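Local structure of ferrous iron uptake transporter protein B (Streptococcus thermophilus, 3TAH) at residues 142-145 against 146-149; 90-93 against 94-97. The protein probably transports ferrous iron across the membrane in a GTP-driven system, this chain being its N-terminal G-protein domain with the cytosolic helical domain. The protein carries 1 engineered substitution. All coordinates share one frame; numbering follows the deposited sequence.

Contact 1: residues 142-145 against 146-149; sequences ATSA and LKQT. With BGO (3'-O-(N-methylanthraniloyl)guanosine-5'-diphosphate), chain C.
S144 meets K147 and T149 round a tight turn in the loop between strand 140-142 and helix 151-159. In the GTPase fold this loop carries part of the guanine pocket. The S144 hydroxyl lies trans to the backbone N (chi1 180°), which sets OG beside its own carbonyl carbon, facing K147 N. There it accepts a straight bond from K147 N, at 3.1 Å and 164°. K147 CG lies alongside the same OG at 3.4 Å. On the same face, T149 OG1 comes to S144 CB from another flank, also at 3.4 Å. The backbones form a single antiparallel hydrogen-bonded pair. S144 N donates to T149 O, and T149 N returns a bond to S144 O. Q148 N adds a weak bond to S144 O. Q148 and T149 thus both face S144, a G1 beta bulge, with Q148 in the left-handed backbone region. One water joins A142 O to T149 OG1.

The turn presents A145 and L146 to the nucleotide. A145 N donates to O6 of the bound guanine at 2.8 Å. L146 stands over one face of the base, its CB 3.7 Å from N1 and its CD2 3.4 Å from N2 of the ligand. S144 OG is also hydrogen-bonded to D118 OD1, which in turn is hydrogen-bonded to the ligand. T143 OG1 is hydrogen-bonded to N115 OD1. S144 lines the pocket itself, and its hydroxyl probably helps to position D118, while its backbone holds the turn that brings A145 N to O6.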
loop_
_atom_site.group_PDB
_atom_site.type_symbol
_atom_site.label_atom_id
_atom_site.label_comp_id
_atom_site.label_asym_id
_atom_site.label_seq_id
_atom_site.Cartn_x
_atom_site.Cartn_y
_atom_site.Cartn_z
ATOM N N ALA A 142 0.234 -14.361 9.694
ATOM C CA ALA A 142 -0.981 -15.067 9.328
ATOM C C ALA A 142 -2.035 -14.759 10.380
ATOM O O ALA A 142 -1.761 -14.857 11.581
ATOM C CB ALA A 142 -0.753 -16.569 9.241
ATOM N N THR A 143 -3.223 -14.365 9.929
ATOM C CA THR A 143 -4.332 -14.100 10.829
ATOM C C THR A 143 -5.624 -14.773 10.357
ATOM O O THR A 143 -5.785 -15.109 9.179
ATOM C CB THR A 143 -4.634 -12.571 10.988
ATOM O OG1 THR A 143 -5.095 -12.030 9.746
ATOM C CG2 THR A 143 -3.414 -11.802 11.444
ATOM N N SER A 144 -6.530 -14.953 11.314
ATOM C CA SER A 144 -7.908 -15.359 11.049
ATOM C C SER A 144 -8.810 -14.520 11.942
ATOM O O SER A 144 -8.755 -14.643 13.168
ATOM C CB SER A 144 -8.133 -16.847 11.332
ATOM O OG SER A 144 -9.481 -17.191 11.061
ATOM N N ALA A 145 -9.610 -13.653 11.322
ATOM C CA ALA A 145 -10.605 -12.867 12.049
ATOM C C ALA A 145 -11.700 -13.789 12.612
ATOM O O ALA A 145 -12.222 -13.534 13.697
ATOM C CB ALA A 145 -11.196 -11.774 11.146
ATOM N N LEU A 146 -12.030 -14.866 11.901
ATOM C CA LEU A 146 -13.053 -15.822 12.364
ATOM C C LEU A 146 -12.580 -16.586 13.605
ATOM O O LEU A 146 -13.216 -16.534 14.676
ATOM C CB LEU A 146 -13.440 -16.800 11.243
ATOM C CG LEU A 146 -14.434 -17.919 11.616
ATOM C CD1 LEU A 146 -15.733 -17.332 12.143
ATOM C CD2 LEU A 146 -14.689 -18.811 10.418
ATOM N N LYS A 147 -11.448 -17.268 13.466
ATOM C CA LYS A 147 -10.868 -18.064 14.547
ATOM C C LYS A 147 -10.210 -17.217 15.631
ATOM O O LYS A 147 -9.859 -17.743 16.682
ATOM C CB LYS A 147 -9.847 -19.071 14.003
ATOM C CG LYS A 147 -10.356 -19.979 12.879
ATOM C CD LYS A 147 -11.524 -20.865 13.307
ATOM C CE LYS A 147 -12.165 -21.564 12.112
ATOM N NZ LYS A 147 -13.464 -22.212 12.494
ATOM N N GLN A 148 -10.029 -15.925 15.368
ATOM C CA GLN A 148 -9.417 -14.979 16.300
ATOM C C GLN A 148 -7.977 -15.386 16.651
ATOM O O GLN A 148 -7.631 -15.550 17.827
ATOM C CB GLN A 148 -10.312 -14.779 17.538
ATOM C CG GLN A 148 -11.760 -14.419 17.164
ATOM C CD GLN A 148 -12.648 -14.022 18.341
ATOM O OE1 GLN A 148 -12.174 -13.793 19.451
ATOM N NE2 GLN A 148 -13.949 -13.930 18.087
ATOM N N THR A 149 -7.155 -15.549 15.612
ATOM C CA THR A 149 -5.743 -15.918 15.737
ATOM C C THR A 149 -4.838 -14.925 15.005
ATOM O O THR A 149 -5.209 -14.395 13.948
ATOM C CB THR A 149 -5.462 -17.333 15.184
ATOM O OG1 THR A 149 -5.851 -17.426 13.807
ATOM C CG2 THR A 149 -6.205 -18.400 15.998
HETATM C "C'" BGO C . -19.552 -12.621 6.452
HETATM N N1 BGO C . -11.681 -16.128 8.096
HETATM C C2 BGO C . -12.961 -16.487 7.616
HETATM N N2 BGO C . -13.273 -17.766 7.456
HETATM N N3 BGO C . -13.852 -15.528 7.318
HETATM C C4 BGO C . -13.520 -14.231 7.492
HETATM C C5 BGO C . -12.268 -13.816 7.964
HETATM C C6 BGO C . -11.321 -14.789 8.280
HETATM O O6 BGO C . -10.195 -14.505 8.709
HETATM N N7 BGO C . -12.293 -12.483 8.008
HETATM C C8 BGO C . -13.483 -12.050 7.586
HETATM N N9 BGO C . -14.217 -13.129 7.282
HETATM P PA BGO C . -15.290 -8.163 6.202
HETATM P PB BGO C . -14.077 -5.965 4.720
HETATM C "C1'" BGO C . -20.590 -13.718 6.129
HETATM O "O1'" BGO C . -19.806 -11.727 7.249
HETATM O O1A BGO C . -14.606 -7.902 7.471
HETATM C C1B BGO C . -15.548 -13.236 6.766
HETATM O O1B BGO C . -12.706 -5.969 4.208
HETATM C "C2'" BGO C . -21.756 -13.862 6.896
HETATM N "N2'" BGO C . -22.036 -13.063 7.930
HETATM O "O2'" BGO C . -17.220 -12.777 8.353
HETATM O O2A BGO C . -16.696 -7.681 6.000
HETATM C C2B BGO C . -16.560 -12.301 7.198
HETATM O O2B BGO C . -14.271 -5.232 5.958
HETATM C "C3'" BGO C . -22.651 -14.872 6.557
HETATM O "O3'" BGO C . -18.374 -12.650 5.890
HETATM O O3A BGO C . -14.423 -7.549 4.971
HETATM C C3B BGO C . -17.488 -11.596 6.313
HETATM O O3B BGO C . -15.096 -5.636 3.671
HETATM C "C4'" BGO C . -22.394 -15.723 5.499
HETATM O "O4'" BGO C . -15.466 -12.705 5.394
HETATM C C4B BGO C . -16.545 -11.663 5.114
HETATM C "C5'" BGO C . -21.242 -15.591 4.735
HETATM O "O5'" BGO C . -15.246 -9.748 5.919
HETATM C C5B BGO C . -15.843 -10.341 4.755
HETATM C "C6'" BGO C . -20.332 -14.577 5.056
HETATM C "CM'" BGO C . -23.406 -12.841 8.428
HETATM O O HOH W 1 -3.467 -16.906 12.572
#

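Contact 2: residues 90-93 against 94-97; sequences ATNL and ERNL
The backbone at N92 and L93 turns into helix 93-105, where N96 N and L97 N donate to N92 O and L93 O in successive i to i+4 bonds. N92 sits at the N-cap position, but its side chain makes no capping bond. The site is the helix start that follows strand 83-89 in the P-loop GTPase fold.

N92 O takes two donors from the same residue. N96 N reaches it at 3.2 Å with an N-H...O angle of 159°. N96 ND2 comes closer, at 2.8 Å, but more bent, at 130°, and from above the carbonyl plane. The other end of the N96 amide is also used: OD1 is hydrogen-bonded to D89 N, on the strand just before. The amide is therefore fixed at both ends and ties the first turn of the helix back to the strand. N96 also touches N11 and S14 of the nucleotide-binding loop.

The N92 amide and the R95 guanidinium stand almost perpendicular, with planes 85° apart. The R95 chain bends at chi3 and brings the guanidinium round so that the N92 amide end points at one of its faces. N92 OD1 is modelled too close to the guanidinium for the detail of this pair to carry weight. A water sits at the edge of the guanidinium, in its plane, and accepts from N96 ND2 at 3.1 Å.

L93 and L97, one helical turn apart, make an apolar pair. L93 also touches C257 of helix 241-259 and I127. E94 lies against I253, E254 and C257 of the same helix. Between the two leucines, L93 CG meets L97 CD1 at 3.8 Å, and L97 CG rests 3.4 Å from L93 O.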
loop_
_atom_site.group_PDB
_atom_site.type_symbol
_atom_site.label_atom_id
_atom_site.label_comp_id
_atom_site.label_asym_id
_atom_site.label_seq_id
_atom_site.Cartn_x
_atom_site.Cartn_y
_atom_site.Cartn_z
ATOM N N ALA A 90 -5.701 -14.136 2.002
ATOM C CA ALA A 90 -4.807 -15.238 1.635
ATOM C C ALA A 90 -5.346 -16.122 0.515
ATOM O O ALA A 90 -4.555 -16.689 -0.233
ATOM C CB ALA A 90 -4.494 -16.092 2.840
ATOM N N THR A 91 -6.675 -16.232 0.408
ATOM C CA THR A 91 -7.319 -17.084 -0.604
ATOM C C THR A 91 -7.388 -16.413 -1.981
ATOM O O THR A 91 -7.849 -17.014 -2.941
ATOM C CB THR A 91 -8.752 -17.505 -0.195
ATOM O OG1 THR A 91 -9.660 -16.413 -0.402
ATOM C CG2 THR A 91 -8.805 -17.973 1.262
ATOM N N ASN A 92 -6.942 -15.165 -2.072
ATOM C CA ASN A 92 -6.924 -14.423 -3.322
ATOM C C ASN A 92 -5.686 -13.538 -3.356
ATOM O O ASN A 92 -5.760 -12.324 -3.599
ATOM C CB ASN A 92 -8.187 -13.589 -3.345
ATOM C CG ASN A 92 -8.431 -12.921 -4.654
ATOM O OD1 ASN A 92 -9.025 -11.849 -4.675
ATOM N ND2 ASN A 92 -7.984 -13.520 -5.749
ATOM N N LEU A 93 -4.551 -14.172 -3.110
ATOM C CA LEU A 93 -3.300 -13.461 -2.793
ATOM C C LEU A 93 -2.825 -12.488 -3.872
ATOM O O LEU A 93 -2.622 -11.306 -3.589
ATOM C CB LEU A 93 -2.189 -14.470 -2.481
ATOM C CG LEU A 93 -0.849 -13.919 -1.987
ATOM C CD1 LEU A 93 -1.034 -13.038 -0.748
ATOM C CD2 LEU A 93 0.088 -15.069 -1.690
ATOM N N GLU A 94 -2.652 -12.971 -5.098
ATOM C CA GLU A 94 -2.109 -12.117 -6.163
ATOM C C GLU A 94 -2.937 -10.849 -6.396
ATOM O O GLU A 94 -2.366 -9.759 -6.516
ATOM C CB GLU A 94 -1.890 -12.913 -7.459
ATOM C CG GLU A 94 -0.783 -13.962 -7.294
ATOM C CD GLU A 94 -0.289 -14.573 -8.593
ATOM O OE1 GLU A 94 -0.708 -14.135 -9.689
ATOM O OE2 GLU A 94 0.541 -15.506 -8.504
ATOM N N ARG A 95 -4.261 -10.991 -6.454
ATOM C CA ARG A 95 -5.170 -9.855 -6.636
ATOM C C ARG A 95 -5.050 -8.838 -5.498
ATOM O O ARG A 95 -5.067 -7.644 -5.758
ATOM C CB ARG A 95 -6.639 -10.299 -6.767
ATOM C CG ARG A 95 -7.628 -9.127 -6.981
ATOM C CD ARG A 95 -9.054 -9.559 -7.403
ATOM N NE ARG A 95 -9.793 -10.186 -6.311
ATOM C CZ ARG A 95 -10.890 -10.942 -6.443
ATOM N NH1 ARG A 95 -11.431 -11.198 -7.629
ATOM N NH2 ARG A 95 -11.458 -11.461 -5.353
ATOM N N ASN A 96 -4.944 -9.321 -4.262
ATOM C CA ASN A 96 -4.801 -8.454 -3.091
ATOM C C ASN A 96 -3.449 -7.716 -3.025
ATOM O O ASN A 96 -3.391 -6.577 -2.548
ATOM C CB ASN A 96 -5.006 -9.232 -1.789
ATOM C CG ASN A 96 -6.472 -9.488 -1.473
ATOM O OD1 ASN A 96 -6.978 -9.063 -0.421
ATOM N ND2 ASN A 96 -7.155 -10.193 -2.357
ATOM N N LEU A 97 -2.375 -8.360 -3.496
ATOM C CA LEU A 97 -1.035 -7.750 -3.446
ATOM C C LEU A 97 -0.849 -6.609 -4.455
ATOM O O LEU A 97 0.124 -5.867 -4.370
ATOM C CB LEU A 97 0.082 -8.793 -3.613
ATOM C CG LEU A 97 0.223 -9.836 -2.496
ATOM C CD1 LEU A 97 1.223 -10.884 -2.923
ATOM C CD2 LEU A 97 0.629 -9.192 -1.135
HETATM O O HOH W 2 -10.073 -11.027 -1.872
#

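Contact 2 comes first along the chain, and contact 1 follows it in series. Their centres are 16 Å apart and their nearest atoms about 7 Å, without touching. Both follow parallel strands of the same mixed sheet: contact 2 spans the loop after strand 83-89 and the start of helix 93-105, contact 1 lies in the loop after the outermost strand 140-142. Strand 110-115 lies between these two strands. N115 at its end neighbours both contacts, with its backbone hydrogen-bonded to A90. Helix 117-122 also touches both. Contact 1 lines the guanine pocket directly, whereas N96 of contact 2 stays about 8 Å from the ligand and meets the nucleotide-binding loop instead.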